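Local atomic coordinates of AMP-dependent synthetase and ligase (Xenorhabdus doucetiae, PDB entry 6QSR), a protein that forms, with a FabA/FabZ-like partner, the dehydratase heterocomplex ApeI:P, which acts in a type II polyketide synthase pathway making aryl polyene pigments. Residues A[10-13]-A[14-17]; A[37-41]-A[42-46]; A[47-50]-A[51-55]. All coordinates share one frame; numbering follows the deposited sequence.

Interaction 1 of 3, residues A[10-13]-A[14-17]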
ATOM      1  N   GLN A  10      20.741   7.413  15.003  1.00 36.31           N
ATOM      2  CA  GLN A  10      21.291   7.785  13.715  1.00 37.37           C
ATOM      3  C   GLN A  10      22.808   7.590  13.840  1.00 39.26           C
ATOM      4  O   GLN A  10      23.527   8.539  14.141  1.00 41.33           O
ATOM      5  CB  GLN A  10      20.873   9.227  13.395  1.00 39.22           C
ATOM      6  CG  GLN A  10      21.251   9.727  12.010  1.00 46.35           C
ATOM      7  CD  GLN A  10      20.314  10.794  11.449  1.00 49.89           C
ATOM      8  OE1 GLN A  10      19.500  11.380  12.165  1.00 47.18           O
ATOM      9  NE2 GLN A  10      20.434  11.049  10.150  1.00 51.56           N
ATOM     10  N   PRO A  11      23.291   6.336  13.673  1.00 45.45           N
ATOM     11  CA  PRO A  11      24.727   6.042  13.830  1.00 51.90           C
ATOM     12  C   PRO A  11      25.632   6.622  12.732  1.00 52.10           C
ATOM     13  O   PRO A  11      26.841   6.748  12.943  1.00 51.74           O
ATOM     14  CB  PRO A  11      24.776   4.508  13.811  1.00 56.45           C
ATOM     15  CG  PRO A  11      23.584   4.106  13.018  1.00 52.05           C
ATOM     16  CD  PRO A  11      22.524   5.109  13.368  1.00 47.52           C
ATOM     17  N   ALA A  12      25.051   6.932  11.574  1.00 49.10           N
ATOM     18  CA  ALA A  12      25.722   7.679  10.510  1.00 47.08           C
ATOM     19  C   ALA A  12      24.725   8.700   9.974  1.00 44.21           C
ATOM     20  O   ALA A  12      23.521   8.545  10.183  1.00 41.50           O
ATOM     21  CB  ALA A  12      26.169   6.732   9.408  1.00 47.30           C
ATOM     22  N   GLN A  13      25.192   9.728   9.268  1.00 41.94           N
ATOM     23  CA  GLN A  13      24.266  10.749   8.739  1.00 44.85           C
ATOM     24  C   GLN A  13      23.305  10.191   7.665  1.00 38.90           C
ATOM     25  O   GLN A  13      22.266  10.800   7.390  1.00 36.74           O
ATOM     26  CB  GLN A  13      25.020  11.977   8.209  1.00 55.57           C
ATOM     27  CG  GLN A  13      25.847  12.721   9.259  1.00 68.45           C
ATOM     28  CD  GLN A  13      25.009  13.401  10.334  1.00 69.87           C
ATOM     29  OE1 GLN A  13      24.492  14.501  10.132  1.00 68.77           O
ATOM     30  NE2 GLN A  13      24.889  12.757  11.489  1.00 67.76           N
ATOM     31  N   HIS A  14      23.641   9.027   7.096  1.00 32.38           N
ATOM     32  CA  HIS A  14      22.845   8.383   6.043  1.00 31.91           C
ATOM     33  C   HIS A  14      22.016   7.169   6.512  1.00 29.07           C
ATOM     34  O   HIS A  14      21.369   6.513   5.689  1.00 24.54           O
ATOM     35  CB  HIS A  14      23.762   8.001   4.863  1.00 34.64           C
ATOM     36  CG  HIS A  14      24.672   6.841   5.141  1.00 40.66           C
ATOM     37  ND1 HIS A  14      25.914   6.989   5.722  1.00 42.94           N
ATOM     38  CD2 HIS A  14      24.518   5.514   4.914  1.00 45.53           C
ATOM     39  CE1 HIS A  14      26.484   5.804   5.843  1.00 48.84           C
ATOM     40  NE2 HIS A  14      25.659   4.891   5.361  1.00 48.55           N
ATOM     41  N   GLU A  15      22.029   6.885   7.818  1.00 29.73           N
ATOM     42  CA  GLU A  15      21.317   5.741   8.387  1.00 30.92           C
ATOM     43  C   GLU A  15      20.413   6.168   9.537  1.00 27.89           C
ATOM     44  O   GLU A  15      20.734   7.105  10.281  1.00 27.13           O
ATOM     45  CB  GLU A  15      22.305   4.699   8.916  1.00 39.10           C
ATOM     46  CG  GLU A  15      23.078   3.951   7.843  1.00 46.61           C
ATOM     47  CD  GLU A  15      23.640   2.634   8.352  1.00 54.31           C
ATOM     48  OE1 GLU A  15      23.339   1.580   7.747  1.00 56.63           O
ATOM     49  OE2 GLU A  15      24.367   2.651   9.370  1.00 59.22           O
ATOM     50  N   ALA A  16      19.298   5.464   9.702  1.00 24.08           N
ATOM     51  CA  ALA A  16      18.451   5.647  10.884  1.00 23.42           C
ATOM     52  C   ALA A  16      17.853   4.336  11.349  1.00 23.86           C
ATOM     53  O   ALA A  16      17.539   3.459  10.544  1.00 21.72           O
ATOM     54  CB  ALA A  16      17.343   6.651  10.605  1.00 25.01           C
ATOM     55  N   MET A  17      17.699   4.231  12.667  1.00 26.55           N
ATOM     56  CA  MET A  17      17.056   3.113  13.322  1.00 30.06           C
ATOM     57  C   MET A  17      15.967   3.731  14.180  1.00 27.59           C
ATOM     58  O   MET A  17      16.250   4.624  14.978  1.00 26.80           O
ATOM     59  CB  MET A  17      18.050   2.358  14.196  1.00 38.03           C
ATOM     60  CG  MET A  17      18.697   1.168  13.510  1.00 50.02           C
ATOM     61  SD  MET A  17      19.888   0.313  14.564  1.00 65.22           S
ATOM     62  CE  MET A  17      18.854  -0.186  15.945  1.00 70.64           C
TER
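The first torsion of H14 sets CG between its own backbone N and carbonyl carbon (chi1 72°), which brings the ND1 and CE1 atoms of the imidazole beside the methyl group of A12. That methyl carbon, A12 CB, meets the ring obliquely, 3.7 Å from H14 CE1. In Q10 the side chain leaves opposite the backbone N (chi1 -174°) and then runs out extended; its CG passes 3.2 Å from the carbonyl oxygen of E15, and the CA hydrogen of Q10 also points at that oxygen. At its far end, Q10 NE2 gives a weak hydrogen bond of 3.3 Å to the backbone O of Q13, so this one side chain reaches round the loop it belongs to. The reversal itself is held by E15 N bonding to A12 O at 3.3 Å, nearly straight at the hydrogen (167°) although the donor stands well above the carbonyl plane rather than on a lone pair. P11 and E15 cross at about a right angle, with P11 CG 4.0 Å from E15 OE2, while the other carboxylate oxygen of E15 is bonded to N85. Backbone bonds of H14 with W86 and of A16 with I84 dock this side on strand 79-87, and Q10 rests on L56 of the helix. Residues A12 to E15 make a type I beta turn, part of the surface loop of the beta hairpin that joins strand 4-9 to its antiparallel neighbour 15-21.

Interaction 2 of 3, residues A[37-41]-A[42-46]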
ATOM      1  N   PRO A  37      -7.400  -6.428  12.702  1.00 26.56           N
ATOM      2  CA  PRO A  37      -6.612  -5.250  12.303  1.00 25.56           C
ATOM      3  C   PRO A  37      -5.229  -5.654  11.781  1.00 24.72           C
ATOM      4  O   PRO A  37      -4.500  -6.376  12.452  1.00 23.29           O
ATOM      5  CB  PRO A  37      -6.520  -4.412  13.588  1.00 24.75           C
ATOM      6  CG  PRO A  37      -6.862  -5.344  14.700  1.00 25.57           C
ATOM      7  CD  PRO A  37      -7.793  -6.369  14.123  1.00 27.47           C
ATOM      8  N   LEU A  38      -4.903  -5.220  10.565  1.00 25.26           N
ATOM      9  CA  LEU A  38      -3.592  -5.463   9.969  1.00 27.39           C
ATOM     10  C   LEU A  38      -3.055  -4.152   9.449  1.00 27.79           C
ATOM     11  O   LEU A  38      -3.808  -3.370   8.866  1.00 26.52           O
ATOM     12  CB  LEU A  38      -3.695  -6.433   8.793  1.00 30.17           C
ATOM     13  CG  LEU A  38      -4.033  -7.886   9.105  1.00 33.33           C
ATOM     14  CD1 LEU A  38      -4.283  -8.633   7.804  1.00 31.14           C
ATOM     15  CD2 LEU A  38      -2.914  -8.538   9.906  1.00 35.10           C
ATOM     16  N   LEU A  39      -1.758  -3.923   9.629  1.00 28.81           N
ATOM     17  CA  LEU A  39      -1.129  -2.701   9.142  1.00 27.90           C
ATOM     18  C   LEU A  39      -0.955  -2.811   7.621  1.00 27.65           C
ATOM     19  O   LEU A  39      -0.292  -3.745   7.154  1.00 27.39           O
ATOM     20  CB  LEU A  39       0.225  -2.499   9.828  1.00 27.11           C
ATOM     21  CG  LEU A  39       0.935  -1.163   9.584  1.00 27.88           C
ATOM     22  CD1 LEU A  39       0.184  -0.014  10.235  1.00 27.42           C
ATOM     23  CD2 LEU A  39       2.364  -1.217  10.094  1.00 27.85           C
ATOM     24  N   PRO A  40      -1.568  -1.884   6.838  1.00 24.20           N
ATOM     25  CA  PRO A  40      -1.371  -1.915   5.388  1.00 22.82           C
ATOM     26  C   PRO A  40       0.097  -1.767   4.972  1.00 22.60           C
ATOM     27  O   PRO A  40       0.863  -1.051   5.639  1.00 23.11           O
ATOM     28  CB  PRO A  40      -2.173  -0.701   4.886  1.00 21.87           C
ATOM     29  CG  PRO A  40      -3.155  -0.402   5.962  1.00 23.04           C
ATOM     30  CD  PRO A  40      -2.470  -0.782   7.234  1.00 23.30           C
ATOM     31  N   GLY A  41       0.459  -2.432   3.877  1.00 22.42           N
ATOM     32  CA  GLY A  41       1.794  -2.325   3.266  1.00 22.58           C
ATOM     33  C   GLY A  41       2.177  -0.893   2.926  1.00 22.69           C
ATOM     34  O   GLY A  41       3.326  -0.483   3.124  1.00 22.72           O
ATOM     35  N   VAL A  42       1.210  -0.130   2.426  1.00 20.99           N
ATOM     36  CA  VAL A  42       1.419   1.288   2.116  1.00 20.25           C
ATOM     37  C   VAL A  42       1.785   2.166   3.324  1.00 19.91           C
ATOM     38  O   VAL A  42       2.512   3.140   3.169  1.00 18.61           O
ATOM     39  CB  VAL A  42       0.209   1.881   1.360  1.00 19.26           C
ATOM     40  CG1 VAL A  42      -0.999   2.089   2.277  1.00 18.11           C
ATOM     41  CG2 VAL A  42       0.582   3.178   0.656  1.00 19.38           C
ATOM     42  N   ALA A  43       1.278   1.831   4.511  1.00 19.49           N
ATOM     43  CA  ALA A  43       1.606   2.582   5.725  1.00 19.20           C
ATOM     44  C   ALA A  43       3.077   2.428   6.089  1.00 17.67           C
ATOM     45  O   ALA A  43       3.716   3.389   6.527  1.00 16.70           O
ATOM     46  CB  ALA A  43       0.722   2.150   6.884  1.00 17.75           C
ATOM     47  N   GLN A  44       3.601   1.222   5.873  1.00 18.83           N
ATOM     48  CA  GLN A  44       5.016   0.918   6.096  1.00 21.45           C
ATOM     49  C   GLN A  44       5.911   1.715   5.137  1.00 19.91           C
ATOM     50  O   GLN A  44       6.969   2.209   5.536  1.00 19.76           O
ATOM     51  CB  GLN A  44       5.271  -0.591   5.959  1.00 24.32           C
ATOM     52  CG  GLN A  44       4.532  -1.440   6.998  1.00 25.70           C
ATOM     53  CD  GLN A  44       4.666  -2.932   6.737  1.00 28.40           C
ATOM     54  OE1 GLN A  44       5.772  -3.452   6.609  1.00 32.17           O
ATOM     55  NE2 GLN A  44       3.533  -3.630   6.657  1.00 27.84           N
ATOM     56  N   ILE A  45       5.456   1.878   3.902  1.00 20.78           N
ATOM     57  CA  ILE A  45       6.159   2.716   2.915  1.00 21.15           C
ATOM     58  C   ILE A  45       6.041   4.199   3.305  1.00 21.94           C
ATOM     59  O   ILE A  45       7.033   4.948   3.227  1.00 20.68           O
ATOM     60  CB  ILE A  45       5.651   2.449   1.486  1.00 20.58           C
ATOM     61  CG1 ILE A  45       5.995   1.010   1.078  1.00 22.79           C
ATOM     62  CG2 ILE A  45       6.283   3.410   0.481  1.00 20.07           C
ATOM     63  CD1 ILE A  45       5.098   0.447   0.013  1.00 25.14           C
ATOM     64  N   ASP A  46       4.846   4.594   3.752  1.00 21.00           N
ATOM     65  CA  ASP A  46       4.559   5.975   4.157  1.00 20.00           C
ATOM     66  C   ASP A  46       5.549   6.471   5.226  1.00 19.33           C
ATOM     67  O   ASP A  46       6.111   7.548   5.086  1.00 18.17           O
ATOM     68  CB  ASP A  46       3.098   6.109   4.621  1.00 20.57           C
ATOM     69  CG  ASP A  46       2.638   7.556   4.730  1.00 22.25           C
ATOM     70  OD1 ASP A  46       2.506   8.231   3.690  1.00 23.27           O
ATOM     71  OD2 ASP A  46       2.383   8.018   5.855  1.00 25.77           O
TER
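L39 and Q44 cross obliquely, CD2 of the leucine lying 3.8 Å from CG of the glutamine across its extended chain. The other branch of L39 turns to the methyl of A43, CD1 to CB 4.0 Å; with CG anti to the backbone N (chi1 -172°), L39 meets both helix residues with its two branch ends. The CB of P40 lies 4.0 Å from CG1 of V42, two residues on, the branch held between that valine's N and carbonyl carbon. P40 is the N-cap of helix 41-56, the long helix round which the sheet of a hot-dog fold curls, and its carbonyl oxygen receives a weak hydrogen bond of 3.1 Å from A43 N. One residue on, I45 N bonds to G41 O at 3.3 Å, in the carbonyl plane, as a regular helical turn begins; CG1 and CD1 of I45 lie alongside that same oxygen. The amide of Q44 is directed to the sheet, where OE1 is hydrogen-bonded to S111. P40 packs on M38, and V42 and I45 both on I80, of the FabA/FabZ-like chain; D46 forms a salt bridge with K2 of its own chain and a hydrogen bond with W77 of that partner chain.

Interaction 3 of 3, residues A[47-50]-A[51-55]; sequences WVMH and YAQTL
H50 O is gripped twice by T54: OG1 donates a short hydrogen bond of 2.6 Å, and the backbone N of T54 adds a weak one of 3.1 Å. OG1 can turn back to this carbonyl because it sits between the backbone N and carbonyl carbon of its residue (chi1 60°). The same hydroxyl lies over one face of the H50 imidazole, while T54 CG2 packs 3.8 Å from CE1 of that ring. H50 in turn presents an edge to the face of Y51 in a T-shaped pair, ring centroids 5.1 Å apart and planes at 69°, with CD2 of the histidine over the centre of the phenol ring. CD2 of Y51 approaches W47 O to 3.3 Å, beside the nearly straight bond from Y51 N to that oxygen; the hydroxyl of Y51 is hydrogen-bonded to E5. On another side of the helix, M49 bends so that CE meets Q53 NE2 at 3.8 Å, an amide nitrogen bonded to W60 O; both residues pack on W77 of the FabA/FabZ-like chain. Inward, V48 lies against strands 92-99 and 109-118, W47 against 92-99 and 15-21, and Y51 against 15-21, the mark of the central helix of a hot-dog fold wrapped by its antiparallel sheet.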
ATOM      1  N   TRP A  47       5.801   5.660   6.258  1.00 19.27           N
ATOM      2  CA  TRP A  47       6.708   6.046   7.343  1.00 18.29           C
ATOM      3  C   TRP A  47       8.178   6.052   6.910  1.00 17.79           C
ATOM      4  O   TRP A  47       8.930   6.943   7.290  1.00 19.98           O
ATOM      5  CB  TRP A  47       6.518   5.140   8.568  1.00 18.48           C
ATOM      6  CG  TRP A  47       5.103   5.081   9.056  1.00 21.04           C
ATOM      7  CD1 TRP A  47       4.132   6.036   8.905  1.00 22.05           C
ATOM      8  CD2 TRP A  47       4.500   4.010   9.789  1.00 23.11           C
ATOM      9  NE1 TRP A  47       2.953   5.610   9.480  1.00 23.73           N
ATOM     10  CE2 TRP A  47       3.154   4.374  10.037  1.00 24.97           C
ATOM     11  CE3 TRP A  47       4.962   2.771  10.253  1.00 23.80           C
ATOM     12  CZ2 TRP A  47       2.265   3.541  10.736  1.00 26.35           C
ATOM     13  CZ3 TRP A  47       4.071   1.938  10.945  1.00 25.28           C
ATOM     14  CH2 TRP A  47       2.741   2.330  11.172  1.00 26.33           C
ATOM     15  N   VAL A  48       8.577   5.079   6.104  1.00 16.79           N
ATOM     16  CA  VAL A  48       9.900   5.100   5.473  1.00 17.69           C
ATOM     17  C   VAL A  48      10.130   6.442   4.773  1.00 17.65           C
ATOM     18  O   VAL A  48      11.154   7.093   4.988  1.00 18.08           O
ATOM     19  CB  VAL A  48      10.110   3.903   4.518  1.00 17.66           C
ATOM     20  CG1 VAL A  48      11.331   4.104   3.626  1.00 15.17           C
ATOM     21  CG2 VAL A  48      10.276   2.624   5.326  1.00 20.22           C
ATOM     22  N   MET A  49       9.159   6.880   3.988  1.00 18.23           N
ATOM     23  CA  MET A  49       9.266   8.175   3.308  1.00 18.78           C
ATOM     24  C   MET A  49       9.303   9.380   4.262  1.00 19.76           C
ATOM     25  O   MET A  49      10.002  10.348   3.977  1.00 20.13           O
ATOM     26  CB  MET A  49       8.146   8.334   2.285  1.00 18.71           C
ATOM     27  CG  MET A  49       8.216   7.318   1.154  1.00 19.22           C
ATOM     28  SD  MET A  49       9.686   7.429   0.113  1.00 22.61           S
ATOM     29  CE  MET A  49       9.761   9.200  -0.168  1.00 21.18           C
ATOM     30  N   HIS A  50       8.569   9.318   5.378  1.00 21.26           N
ATOM     31  CA  HIS A  50       8.573  10.399   6.379  1.00 23.88           C
ATOM     32  C   HIS A  50       9.942  10.565   7.034  1.00 22.54           C
ATOM     33  O   HIS A  50      10.458  11.674   7.122  1.00 21.43           O
ATOM     34  CB  HIS A  50       7.518  10.170   7.473  1.00 27.66           C
ATOM     35  CG  HIS A  50       7.657  11.095   8.646  1.00 32.33           C
ATOM     36  ND1 HIS A  50       7.353  12.438   8.575  1.00 32.56           N
ATOM     37  CD2 HIS A  50       8.101  10.878   9.908  1.00 35.30           C
ATOM     38  CE1 HIS A  50       7.586  13.003   9.748  1.00 34.82           C
ATOM     39  NE2 HIS A  50       8.039  12.078  10.574  1.00 35.39           N
ATOM     40  N   TYR A  51      10.510   9.460   7.508  1.00 22.92           N
ATOM     41  CA  TYR A  51      11.831   9.492   8.127  1.00 24.72           C
ATOM     42  C   TYR A  51      12.934   9.781   7.110  1.00 24.92           C
ATOM     43  O   TYR A  51      13.904  10.487   7.425  1.00 27.57           O
ATOM     44  CB  TYR A  51      12.097   8.199   8.905  1.00 26.24           C
ATOM     45  CG  TYR A  51      11.270   8.109  10.168  1.00 27.04           C
ATOM     46  CD1 TYR A  51      11.528   8.954  11.249  1.00 28.52           C
ATOM     47  CD2 TYR A  51      10.226   7.187  10.288  1.00 27.23           C
ATOM     48  CE1 TYR A  51      10.772   8.886  12.413  1.00 29.21           C
ATOM     49  CE2 TYR A  51       9.465   7.111  11.446  1.00 28.09           C
ATOM     50  CZ  TYR A  51       9.741   7.963  12.505  1.00 29.50           C
ATOM     51  OH  TYR A  51       8.996   7.893  13.657  1.00 30.59           O
ATOM     52  N   ALA A  52      12.775   9.275   5.889  1.00 24.66           N
ATOM     53  CA  ALA A  52      13.735   9.551   4.806  1.00 26.84           C
ATOM     54  C   ALA A  52      13.791  11.042   4.469  1.00 28.09           C
ATOM     55  O   ALA A  52      14.859  11.659   4.510  1.00 26.71           O
ATOM     56  CB  ALA A  52      13.384   8.746   3.569  1.00 26.68           C
ATOM     57  N   GLN A  53      12.627  11.607   4.156  1.00 29.69           N
ATOM     58  CA  GLN A  53      12.512  13.021   3.790  1.00 32.76           C
ATOM     59  C   GLN A  53      12.781  14.015   4.941  1.00 33.84           C
ATOM     60  O   GLN A  53      13.072  15.179   4.671  1.00 34.36           O
ATOM     61  CB  GLN A  53      11.145  13.290   3.140  1.00 33.16           C
ATOM     62  CG  GLN A  53      10.959  12.560   1.810  1.00 38.51           C
ATOM     63  CD  GLN A  53       9.619  12.838   1.147  1.00 42.53           C
ATOM     64  OE1 GLN A  53       8.576  12.853   1.801  1.00 43.99           O
ATOM     65  NE2 GLN A  53       9.641  13.042  -0.166  1.00 43.21           N
ATOM     66  N   THR A  54      12.692  13.568   6.201  1.00 32.04           N
ATOM     67  CA  THR A  54      12.984  14.430   7.364  1.00 32.41           C
ATOM     68  C   THR A  54      14.393  14.268   7.959  1.00 33.57           C
ATOM     69  O   THR A  54      14.964  15.245   8.434  1.00 37.81           O
ATOM     70  CB  THR A  54      11.947  14.249   8.492  1.00 32.74           C
ATOM     71  OG1 THR A  54      11.938  12.890   8.949  1.00 33.63           O
ATOM     72  CG2 THR A  54      10.560  14.653   8.008  1.00 29.81           C
ATOM     73  N   LEU A  55      14.941  13.053   7.944  1.00 30.91           N
ATOM     74  CA  LEU A  55      16.256  12.770   8.536  1.00 31.77           C
ATOM     75  C   LEU A  55      17.394  12.556   7.537  1.00 31.68           C
ATOM     76  O   LEU A  55      18.526  12.960   7.813  1.00 32.56           O
ATOM     77  CB  LEU A  55      16.186  11.533   9.436  1.00 32.32           C
ATOM     78  CG  LEU A  55      15.098  11.448  10.504  1.00 38.17           C
ATOM     79  CD1 LEU A  55      15.192  10.101  11.202  1.00 37.45           C
ATOM     80  CD2 LEU A  55      15.217  12.590  11.503  1.00 43.34           C
TER

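In the fold
All three contacts are local and follow one another along the chain; none nests in or crosses another. Interaction 1 closes the hairpin loop between strands 4-9 and 15-21 at the edge of the sheet. Next, 37-46 leads from the long loop after strand 15-21 into helix 41-56, on the opposite side of the chain's centre, with centres about 23 Å from interaction 1. Interaction 3 carries the same helix on to near its C-terminal end and meets both others: L39 CD1 of interaction 2 packs 3.6 Å from W47 CH2, and A16 CB of interaction 1 lies 4.1 Å from L55 CD1. The helix thus links the loop leading into it with the hairpin.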